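Local coordinates for Mgp-operon protein 3 (Mycoplasma pneumoniae, PDB 6RJ1) that probably acts as an extracellular adhesin that takes part in attachment of the bacterium to host cells, at residues T22-G26 with P122-W126; Q9-L14 with Y40-W45; Q67-D73 with Q141-G145. All blocks are in the same frame, centred on the assembly; numbering follows the deposited sequence. Where two conformers were deposited one is given.

Contact 1. Residues T22-G26 with P122-W126; sequences TPLNG and PRATW
Leu-24 lays its CD2 methyl on the side chain of Ala-124, with CD2 to CB at 3.7 Å. The same Leu-24 CD2 is 4.3 Å from Arg-123 O. Leu-24 has chi1 t and chi2 p. Its CA-to-CB bond points toward 122-126, as does that of Asn-25; that of Ala-124 points back toward 22-26. The CA atoms of Leu-24 and Ala-124 are 7.8 Å apart, so the backbones do not pair and the gap is bridged by side chains of 22-26 reaching Ala-124 and the backbone there. In 22-26 the backbone is extended through Pro-23, helical at Leu-24 (-74/-39) and extended again at Asn-25 (-150/175). With chi1 p, Asn-25 reaches across. Asn-25 ND2 gives a weak hydrogen bond to Ala-124 O at 3.4 Å and rests on Thr-125 CG2 at 3.8 Å. The other end, OD1, accepts a hydrogen bond from Gly-27 N. In 122-126 both Arg-123 (62/33) and Ala-124 (54/52) have left-handed helical backbone angles. This turns the chain back, and Thr-125 OG1 closes the turn on Pro-122 O at 2.7 Å. A backbone hydrogen bond between Leu-24 and Pro-16 holds the first loop to strand 13-17. The patch is small, 134 Å², and lies at the surface. It sets a loop against a hairpin tip. The connection between strands 13-17 and 28-29 meets the tip of the beta hairpin formed by strands 114-121 and 125-135.

Contact 2. Residues Q9-L14 with Y40-W45; sequences QDHNTL and YELVDW
Leu-42 N donates to Asn-12 OD1 at 2.8 Å, and Asn-12 ND2 donates to Tyr-40 O at 3.2 Å. One amide (chi1 m) thus pairs with the backbone on both sides of Glu-41, on the open side of strand 40-48, the edge strand of its sheet. Tyr-40 O also accepts from Lys-375 NZ. The second polar link joins Trp-45 NE1 to Gln-9 OE1 at 2.9 Å; Gln-9 NE2 turns back to His-11 O at 2.9 Å. Asn-12 and Leu-42 have the closest CA atoms, 5.2 Å apart. A type II' turn, Asp-10 to Thr-13, joins strands 6-10 and 13-17, with His-11 at 56/-93 and Asn-12 at -108/1. Leu-14 (chi1 m, chi2 t) makes a CH-pi contact: its CD2 is 3.5 Å from the centroid of the Trp-45 five-membered ring, over the face. Leu-14 CD2 also meets Leu-42 CD2 at 3.9 Å. Trp-45 has chi1 p. Val-43 and Asp-44 form a classic beta bulge opposite Leu-56. Val-43 points away from 9-14, while Leu-42 and Trp-45 point toward it. Overall, a tight beta hairpin with a two-residue type II' turn docks on the bulged edge strand of a larger mixed sheet.

Contact 3. Residues Q67-D73 with Q141-G145; sequences QDTTSSD and QESQG
Two irregular loops meet here and bury 400 Å² between them. Thr-70 and Ser-143 have the nearest CA atoms, 4.8 Å apart. Thr-70 has positive phi (58/77) and chi1 t. Its CA-to-CB bond points toward 141-145, and its side chain lies over the backbone from Gln-141 to Ser-143, modelled too tightly at Glu-142 for the detail to be trusted. OG1 of Thr-70 is 2.8 Å from Ser-143 N, but the angle is too poor for a hydrogen bond. Ser-143 (130/-15) has chi1 m. Ser-143 OG is 3.1 Å from Ser-71 O, and Ser-143 CB is 3.3 Å from Ser-72 O. Gln-67 (chi1 -121°, chi2 m) folds so that NE2 gives a weak hydrogen bond to Gln-141 OE1 at 3.4 Å. Gln-67 NE2 also hydrogen-bonds to Thr-69 OG1 at 3.1 Å. Gln-141 leaves sideways with chi1 -129° and chi2 t, and its end comes back to Gln-67. Asp-73 swings its end inward: Asp-73 OD2 is 3.0 Å from Ser-143 O. Both are acceptors, so this is close contact only. Gln-144 points away, at the centre of an inverse gamma turn. Backbone hydrogen bonds join both loops to the residues just before strand 82-84: Gln-67 pairs with Ala-81 and Gln-141 with Gln-79. Helix 157-163 flanks them: Tyr-158 touches Thr-70, Gln-141 and Glu-142, its OH hydrogen-bonds to Gln-67 O, and Lys-159 forms a salt bridge with Glu-142.

From the N terminus, the hairpin of strands 6-10 and 13-17 comes first. Contact 2 closes a short loop from it to strand 40-48. Contact 1 opens at 22-26, inside that loop, and closes at 122-126, so the two cross. They touch, with Gly-26 O 3.5 Å from Thr-13 CG2. Contact 2 docks the small N-terminal sheet on the edge of the eight-stranded sheet; contact 1 adds a lighter touch from loop to hairpin tip. Contact 3 opens at 67-73, after contact 2 has closed, and ends at 141-145. It crosses contact 1 and follows contact 2 in series. Its centre is about 55 Å from that of contact 1, and it joins two loops beside helix 157-163.

Contact 1. Residues T22-G26 with P122-W126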
loop_
_atom_site.group_PDB
_atom_site.type_symbol
_atom_site.label_atom_id
_atom_site.label_comp_id
_atom_site.label_asym_id
_atom_site.label_seq_id
_atom_site.Cartn_x
_atom_site.Cartn_y
_atom_site.Cartn_z
ATOM N N THR A 22 -5.378 -18.719 -31.921
ATOM C CA THR A 22 -6.610 -18.076 -32.380
ATOM C C THR A 22 -7.740 -18.175 -31.351
ATOM O O THR A 22 -7.878 -19.218 -30.701
ATOM C CB THR A 22 -7.068 -18.665 -33.711
ATOM O OG1 THR A 22 -7.247 -20.068 -33.549
ATOM C CG2 THR A 22 -6.106 -18.370 -34.849
ATOM N N PRO A 23 -8.597 -17.128 -31.227
ATOM C CA PRO A 23 -9.727 -17.225 -30.290
ATOM C C PRO A 23 -10.759 -18.259 -30.737
ATOM O O PRO A 23 -11.066 -18.365 -31.929
ATOM C CB PRO A 23 -10.301 -15.809 -30.276
ATOM C CG PRO A 23 -9.894 -15.215 -31.563
ATOM C CD PRO A 23 -8.582 -15.823 -31.923
ATOM N N LEU A 24 -11.257 -19.054 -29.783
ATOM C CA LEU A 24 -12.235 -20.107 -30.026
ATOM C C LEU A 24 -13.620 -19.521 -30.289
ATOM O O LEU A 24 -14.330 -20.022 -31.160
ATOM C CB LEU A 24 -12.235 -21.100 -28.848
ATOM C CG LEU A 24 -12.951 -22.446 -29.018
ATOM C CD1 LEU A 24 -12.515 -23.187 -30.298
ATOM C CD2 LEU A 24 -12.719 -23.312 -27.802
ATOM N N ASN A 25 -13.985 -18.445 -29.559
ATOM C CA ASN A 25 -15.252 -17.716 -29.698
ATOM C C ASN A 25 -15.060 -16.242 -29.331
ATOM O O ASN A 25 -13.982 -15.868 -28.864
ATOM C CB ASN A 25 -16.398 -18.380 -28.897
ATOM C CG ASN A 25 -16.142 -18.555 -27.418
ATOM O OD1 ASN A 25 -15.896 -17.598 -26.675
ATOM N ND2 ASN A 25 -16.234 -19.787 -26.948
ATOM N N GLY A 26 -16.112 -15.435 -29.520
ATOM C CA GLY A 26 -16.133 -13.997 -29.243
ATOM C C GLY A 26 -15.832 -13.563 -27.815
ATOM O O GLY A 26 -15.723 -12.360 -27.546
ATOM N N PRO A 122 -20.698 -26.003 -22.360
ATOM C CA PRO A 122 -20.003 -26.575 -23.536
ATOM C C PRO A 122 -19.440 -25.560 -24.535
ATOM O O PRO A 122 -19.825 -24.389 -24.508
ATOM C CB PRO A 122 -21.059 -27.486 -24.173
ATOM C CG PRO A 122 -22.359 -26.997 -23.651
ATOM C CD PRO A 122 -22.077 -26.518 -22.264
ATOM N N ARG A 123 -18.502 -26.018 -25.399
ATOM C CA ARG A 123 -17.805 -25.226 -26.425
ATOM C C ARG A 123 -16.960 -24.078 -25.810
ATOM O O ARG A 123 -16.778 -23.027 -26.435
ATOM C CB ARG A 123 -18.779 -24.732 -27.522
ATOM C CG ARG A 123 -19.303 -25.850 -28.420
ATOM C CD ARG A 123 -20.163 -25.315 -29.543
ATOM N NE ARG A 123 -20.186 -26.232 -30.686
ATOM C CZ ARG A 123 -19.570 -26.010 -31.845
ATOM N NH1 ARG A 123 -19.640 -26.906 -32.821
ATOM N NH2 ARG A 123 -18.889 -24.886 -32.040
ATOM N N ALA A 124 -16.413 -24.323 -24.597
ATOM C CA ALA A 124 -15.603 -23.398 -23.788
ATOM C C ALA A 124 -16.307 -22.055 -23.549
ATOM O O ALA A 124 -15.757 -20.980 -23.814
ATOM C CB ALA A 124 -14.208 -23.211 -24.381
ATOM N N THR A 125 -17.554 -22.137 -23.063
ATOM C CA THR A 125 -18.391 -20.975 -22.764
ATOM C C THR A 125 -18.697 -20.929 -21.270
ATOM O O THR A 125 -18.442 -21.904 -20.559
ATOM C CB THR A 125 -19.661 -20.953 -23.632
ATOM O OG1 THR A 125 -20.456 -22.089 -23.328
ATOM C CG2 THR A 125 -19.367 -20.897 -25.128
ATOM N N TRP A 126 -19.225 -19.787 -20.799
ATOM C CA TRP A 126 -19.549 -19.568 -19.389
ATOM C C TRP A 126 -20.974 -19.090 -19.212
ATOM O O TRP A 126 -21.436 -18.221 -19.950
ATOM C CB TRP A 126 -18.569 -18.573 -18.759
ATOM C CG TRP A 126 -17.152 -19.054 -18.773
ATOM C CD1 TRP A 126 -16.210 -18.799 -19.723
ATOM C CD2 TRP A 126 -16.532 -19.915 -17.813
ATOM N NE1 TRP A 126 -15.035 -19.435 -19.407
ATOM C CE2 TRP A 126 -15.202 -20.123 -18.234
ATOM C CE3 TRP A 126 -16.965 -20.514 -16.618
ATOM C CZ2 TRP A 126 -14.301 -20.911 -17.508
ATOM C CZ3 TRP A 126 -16.078 -21.308 -15.908
ATOM C CH2 TRP A 126 -14.760 -21.490 -16.345
#

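Contact 2. Residues Q9-L14 with Y40-W45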
loop_
_atom_site.group_PDB
_atom_site.type_symbol
_atom_site.label_atom_id
_atom_site.label_comp_id
_atom_site.label_asym_id
_atom_site.label_seq_id
_atom_site.Cartn_x
_atom_site.Cartn_y
_atom_site.Cartn_z
ATOM N N GLN A 9 -7.968 -11.352 -21.256
ATOM C CA GLN A 9 -8.847 -10.214 -21.039
ATOM C C GLN A 9 -8.649 -9.116 -22.077
ATOM O O GLN A 9 -7.529 -8.872 -22.523
ATOM C CB GLN A 9 -8.625 -9.632 -19.638
ATOM C CG GLN A 9 -9.738 -8.695 -19.157
ATOM C CD GLN A 9 -9.384 -7.986 -17.877
ATOM O OE1 GLN A 9 -8.681 -8.514 -17.013
ATOM N NE2 GLN A 9 -9.880 -6.768 -17.723
ATOM N N ASP A 10 -9.759 -8.470 -22.454
ATOM C CA ASP A 10 -9.864 -7.282 -23.295
ATOM C C ASP A 10 -11.042 -6.501 -22.704
ATOM O O ASP A 10 -12.211 -6.775 -23.027
ATOM C CB ASP A 10 -10.045 -7.598 -24.790
ATOM C CG ASP A 10 -10.019 -6.363 -25.688
ATOM O OD1 ASP A 10 -9.506 -5.302 -25.240
ATOM O OD2 ASP A 10 -10.500 -6.457 -26.842
ATOM N N HIS A 11 -10.711 -5.555 -21.804
ATOM C CA HIS A 11 -11.604 -4.708 -21.016
ATOM C C HIS A 11 -12.612 -5.542 -20.187
ATOM O O HIS A 11 -12.269 -5.937 -19.070
ATOM C CB HIS A 11 -12.286 -3.589 -21.838
ATOM C CG HIS A 11 -13.179 -2.717 -21.001
ATOM N ND1 HIS A 11 -14.506 -2.514 -21.335
ATOM C CD2 HIS A 11 -12.926 -2.094 -19.823
ATOM C CE1 HIS A 11 -15.009 -1.764 -20.366
ATOM N NE2 HIS A 11 -14.094 -1.475 -19.442
ATOM N N ASN A 12 -13.828 -5.811 -20.721
ATOM C CA ASN A 12 -14.865 -6.581 -20.005
ATOM C C ASN A 12 -15.085 -7.979 -20.577
ATOM O O ASN A 12 -15.918 -8.730 -20.070
ATOM C CB ASN A 12 -16.191 -5.808 -19.928
ATOM C CG ASN A 12 -16.201 -4.610 -19.009
ATOM O OD1 ASN A 12 -15.345 -4.417 -18.134
ATOM N ND2 ASN A 12 -17.194 -3.774 -19.193
ATOM N N THR A 13 -14.312 -8.328 -21.611
ATOM C CA THR A 13 -14.404 -9.606 -22.298
ATOM C C THR A 13 -13.229 -10.520 -21.968
ATOM O O THR A 13 -12.079 -10.086 -22.024
ATOM C CB THR A 13 -14.602 -9.382 -23.812
ATOM O OG1 THR A 13 -15.754 -8.556 -23.991
ATOM C CG2 THR A 13 -14.796 -10.681 -24.581
ATOM N N LEU A 14 -13.542 -11.781 -21.610
ATOM C CA LEU A 14 -12.586 -12.847 -21.342
ATOM C C LEU A 14 -12.734 -13.828 -22.501
ATOM O O LEU A 14 -13.760 -14.512 -22.600
ATOM C CB LEU A 14 -12.845 -13.514 -19.976
ATOM C CG LEU A 14 -12.665 -12.618 -18.737
ATOM C CD1 LEU A 14 -13.058 -13.342 -17.482
ATOM C CD2 LEU A 14 -11.244 -12.103 -18.610
ATOM N N TYR A 40 -20.240 -0.558 -15.365
ATOM C CA TYR A 40 -19.436 -1.574 -14.707
ATOM C C TYR A 40 -18.218 -1.927 -15.528
ATOM O O TYR A 40 -18.270 -1.954 -16.757
ATOM C CB TYR A 40 -20.249 -2.807 -14.328
ATOM C CG TYR A 40 -21.052 -2.622 -13.062
ATOM C CD1 TYR A 40 -20.465 -2.789 -11.810
ATOM C CD2 TYR A 40 -22.403 -2.294 -13.112
ATOM C CE1 TYR A 40 -21.200 -2.618 -10.639
ATOM C CE2 TYR A 40 -23.151 -2.129 -11.950
ATOM C CZ TYR A 40 -22.544 -2.293 -10.715
ATOM O OH TYR A 40 -23.289 -2.157 -9.571
ATOM N N GLU A 41 -17.107 -2.139 -14.833
ATOM C CA GLU A 41 -15.797 -2.405 -15.394
ATOM C C GLU A 41 -15.178 -3.606 -14.664
ATOM O O GLU A 41 -15.195 -3.654 -13.430
ATOM C CB GLU A 41 -14.947 -1.124 -15.239
ATOM C CG GLU A 41 -13.484 -1.220 -15.644
ATOM C CD GLU A 41 -12.523 -0.416 -14.774
ATOM O OE1 GLU A 41 -11.814 0.448 -15.338
ATOM O OE2 GLU A 41 -12.472 -0.644 -13.540
ATOM N N LEU A 42 -14.662 -4.591 -15.438
ATOM C CA LEU A 42 -14.009 -5.778 -14.892
ATOM C C LEU A 42 -12.622 -5.377 -14.375
ATOM O O LEU A 42 -11.816 -4.844 -15.140
ATOM C CB LEU A 42 -13.958 -6.901 -15.940
ATOM C CG LEU A 42 -13.066 -8.106 -15.632
ATOM C CD1 LEU A 42 -13.582 -8.906 -14.457
ATOM C CD2 LEU A 42 -12.914 -8.991 -16.850
ATOM N N VAL A 43 -12.381 -5.582 -13.061
ATOM C CA VAL A 43 -11.157 -5.193 -12.331
ATOM C C VAL A 43 -10.207 -6.365 -12.132
ATOM O O VAL A 43 -8.997 -6.188 -12.233
ATOM C CB VAL A 43 -11.464 -4.524 -10.962
ATOM C CG1 VAL A 43 -10.298 -3.668 -10.494
ATOM C CG2 VAL A 43 -12.731 -3.696 -11.016
ATOM N N ASP A 44 -10.744 -7.537 -11.785
ATOM C CA ASP A 44 -9.964 -8.754 -11.534
ATOM C C ASP A 44 -10.847 -9.951 -11.780
ATOM O O ASP A 44 -12.069 -9.837 -11.719
ATOM C CB ASP A 44 -9.416 -8.772 -10.079
ATOM C CG ASP A 44 -8.312 -9.785 -9.791
ATOM O OD1 ASP A 44 -7.860 -10.474 -10.746
ATOM O OD2 ASP A 44 -7.888 -9.883 -8.614
ATOM N N TRP A 45 -10.235 -11.097 -12.062
ATOM C CA TRP A 45 -10.934 -12.350 -12.326
ATOM C C TRP A 45 -9.988 -13.519 -12.071
ATOM O O TRP A 45 -8.776 -13.378 -12.228
ATOM C CB TRP A 45 -11.474 -12.387 -13.776
ATOM C CG TRP A 45 -10.410 -12.199 -14.815
ATOM C CD1 TRP A 45 -9.850 -11.020 -15.221
ATOM C CD2 TRP A 45 -9.729 -13.236 -15.530
ATOM N NE1 TRP A 45 -8.869 -11.259 -16.158
ATOM C CE2 TRP A 45 -8.764 -12.612 -16.356
ATOM C CE3 TRP A 45 -9.830 -14.637 -15.542
ATOM C CZ2 TRP A 45 -7.948 -13.339 -17.224
ATOM C CZ3 TRP A 45 -9.009 -15.354 -16.395
ATOM C CH2 TRP A 45 -8.079 -14.707 -17.218
#

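Contact 3. Residues Q67-D73 with Q141-G145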
loop_
_atom_site.group_PDB
_atom_site.type_symbol
_atom_site.label_atom_id
_atom_site.label_comp_id
_atom_site.label_asym_id
_atom_site.label_seq_id
_atom_site.Cartn_x
_atom_site.Cartn_y
_atom_site.Cartn_z
ATOM N N GLN A 67 -22.544 9.738 7.444
ATOM C CA GLN A 67 -23.384 10.604 8.261
ATOM C C GLN A 67 -22.618 11.074 9.490
ATOM O O GLN A 67 -22.382 10.296 10.412
ATOM C CB GLN A 67 -24.710 9.929 8.635
ATOM C CG GLN A 67 -25.966 10.685 8.167
ATOM C CD GLN A 67 -26.126 12.107 8.684
ATOM O OE1 GLN A 67 -26.530 13.009 7.939
ATOM N NE2 GLN A 67 -25.836 12.351 9.961
ATOM N N ASP A 68 -22.177 12.338 9.460
ATOM C CA ASP A 68 -21.438 12.985 10.540
ATOM C C ASP A 68 -22.241 14.163 11.054
ATOM O O ASP A 68 -22.676 15.007 10.266
ATOM C CB ASP A 68 -20.032 13.422 10.084
ATOM C CG ASP A 68 -19.983 14.469 8.983
ATOM O OD1 ASP A 68 -20.782 14.364 8.018
ATOM O OD2 ASP A 68 -19.147 15.390 9.080
ATOM N N THR A 69 -22.499 14.153 12.373
ATOM C CA THR A 69 -23.235 15.092 13.244
ATOM C C THR A 69 -23.707 14.260 14.429
ATOM O O THR A 69 -23.386 14.574 15.579
ATOM C CB THR A 69 -24.479 15.774 12.584
ATOM O OG1 THR A 69 -25.102 14.902 11.636
ATOM C CG2 THR A 69 -24.161 17.132 11.965
ATOM N N THR A 70 -24.437 13.163 14.106
ATOM C CA THR A 70 -25.085 12.163 14.955
ATOM C C THR A 70 -26.102 12.900 15.893
ATOM O O THR A 70 -25.865 13.144 17.083
ATOM C CB THR A 70 -24.081 11.155 15.582
ATOM O OG1 THR A 70 -24.789 9.983 15.963
ATOM C CG2 THR A 70 -23.222 11.712 16.731
ATOM N N SER A 71 -27.248 13.257 15.279
ATOM C CA SER A 71 -28.375 13.983 15.870
ATOM C C SER A 71 -29.132 13.188 16.944
ATOM O O SER A 71 -29.102 11.952 16.934
ATOM C CB SER A 71 -29.336 14.443 14.776
ATOM O OG SER A 71 -29.853 13.351 14.030
ATOM N N SER A 72 -29.827 13.921 17.862
ATOM C CA SER A 72 -30.633 13.412 18.989
ATOM C C SER A 72 -29.812 12.547 19.981
ATOM O O SER A 72 -28.582 12.649 19.996
ATOM C CB SER A 72 -31.882 12.683 18.488
ATOM O OG SER A 72 -32.698 13.527 17.692
ATOM N N ASP A 73 -30.493 11.745 20.837
ATOM C CA ASP A 73 -29.859 10.840 21.806
ATOM C C ASP A 73 -30.710 9.570 22.046
ATOM O O ASP A 73 -30.993 9.199 23.193
ATOM C CB ASP A 73 -29.464 11.563 23.113
ATOM C CG ASP A 73 -27.966 11.792 23.238
ATOM O OD1 ASP A 73 -27.233 10.815 23.523
ATOM O OD2 ASP A 73 -27.524 12.946 23.042
ATOM N N GLN A 141 -23.886 4.849 13.894
ATOM C CA GLN A 141 -24.122 6.285 14.074
ATOM C C GLN A 141 -24.422 6.465 15.551
ATOM O O GLN A 141 -25.326 5.810 16.074
ATOM C CB GLN A 141 -25.290 6.760 13.204
ATOM C CG GLN A 141 -24.931 7.979 12.380
ATOM C CD GLN A 141 -26.095 8.506 11.594
ATOM O OE1 GLN A 141 -26.600 9.598 11.869
ATOM N NE2 GLN A 141 -26.535 7.760 10.582
ATOM N N GLU A 142 -23.618 7.275 16.243
ATOM C CA GLU A 142 -23.688 7.395 17.689
ATOM C C GLU A 142 -24.913 8.177 18.208
ATOM O O GLU A 142 -26.003 7.612 18.165
ATOM C CB GLU A 142 -22.366 7.920 18.250
ATOM C CG GLU A 142 -21.263 6.907 17.997
ATOM C CD GLU A 142 -20.140 6.851 19.005
ATOM O OE1 GLU A 142 -19.576 7.920 19.332
ATOM O OE2 GLU A 142 -19.803 5.729 19.444
ATOM N N SER A 143 -24.732 9.423 18.721
ATOM C CA SER A 143 -25.684 10.362 19.363
ATOM C C SER A 143 -25.026 10.819 20.672
ATOM O O SER A 143 -25.450 11.811 21.269
ATOM C CB SER A 143 -27.029 9.708 19.688
ATOM O OG SER A 143 -27.861 9.553 18.549
ATOM N N GLN A 144 -23.972 10.076 21.095
ATOM C CA GLN A 144 -23.169 10.262 22.311
ATOM C C GLN A 144 -22.141 11.403 22.151
ATOM O O GLN A 144 -20.926 11.171 22.175
ATOM C CB GLN A 144 -22.488 8.930 22.709
ATOM C CG GLN A 144 -23.461 7.805 23.069
ATOM C CD GLN A 144 -23.122 6.501 22.385
ATOM O OE1 GLN A 144 -23.342 6.317 21.181
ATOM N NE2 GLN A 144 -22.595 5.557 23.149
ATOM N N GLY A 145 -22.658 12.622 21.995
ATOM C CA GLY A 145 -21.869 13.839 21.827
ATOM C C GLY A 145 -22.713 15.056 21.506
ATOM O O GLY A 145 -23.830 15.203 22.011
#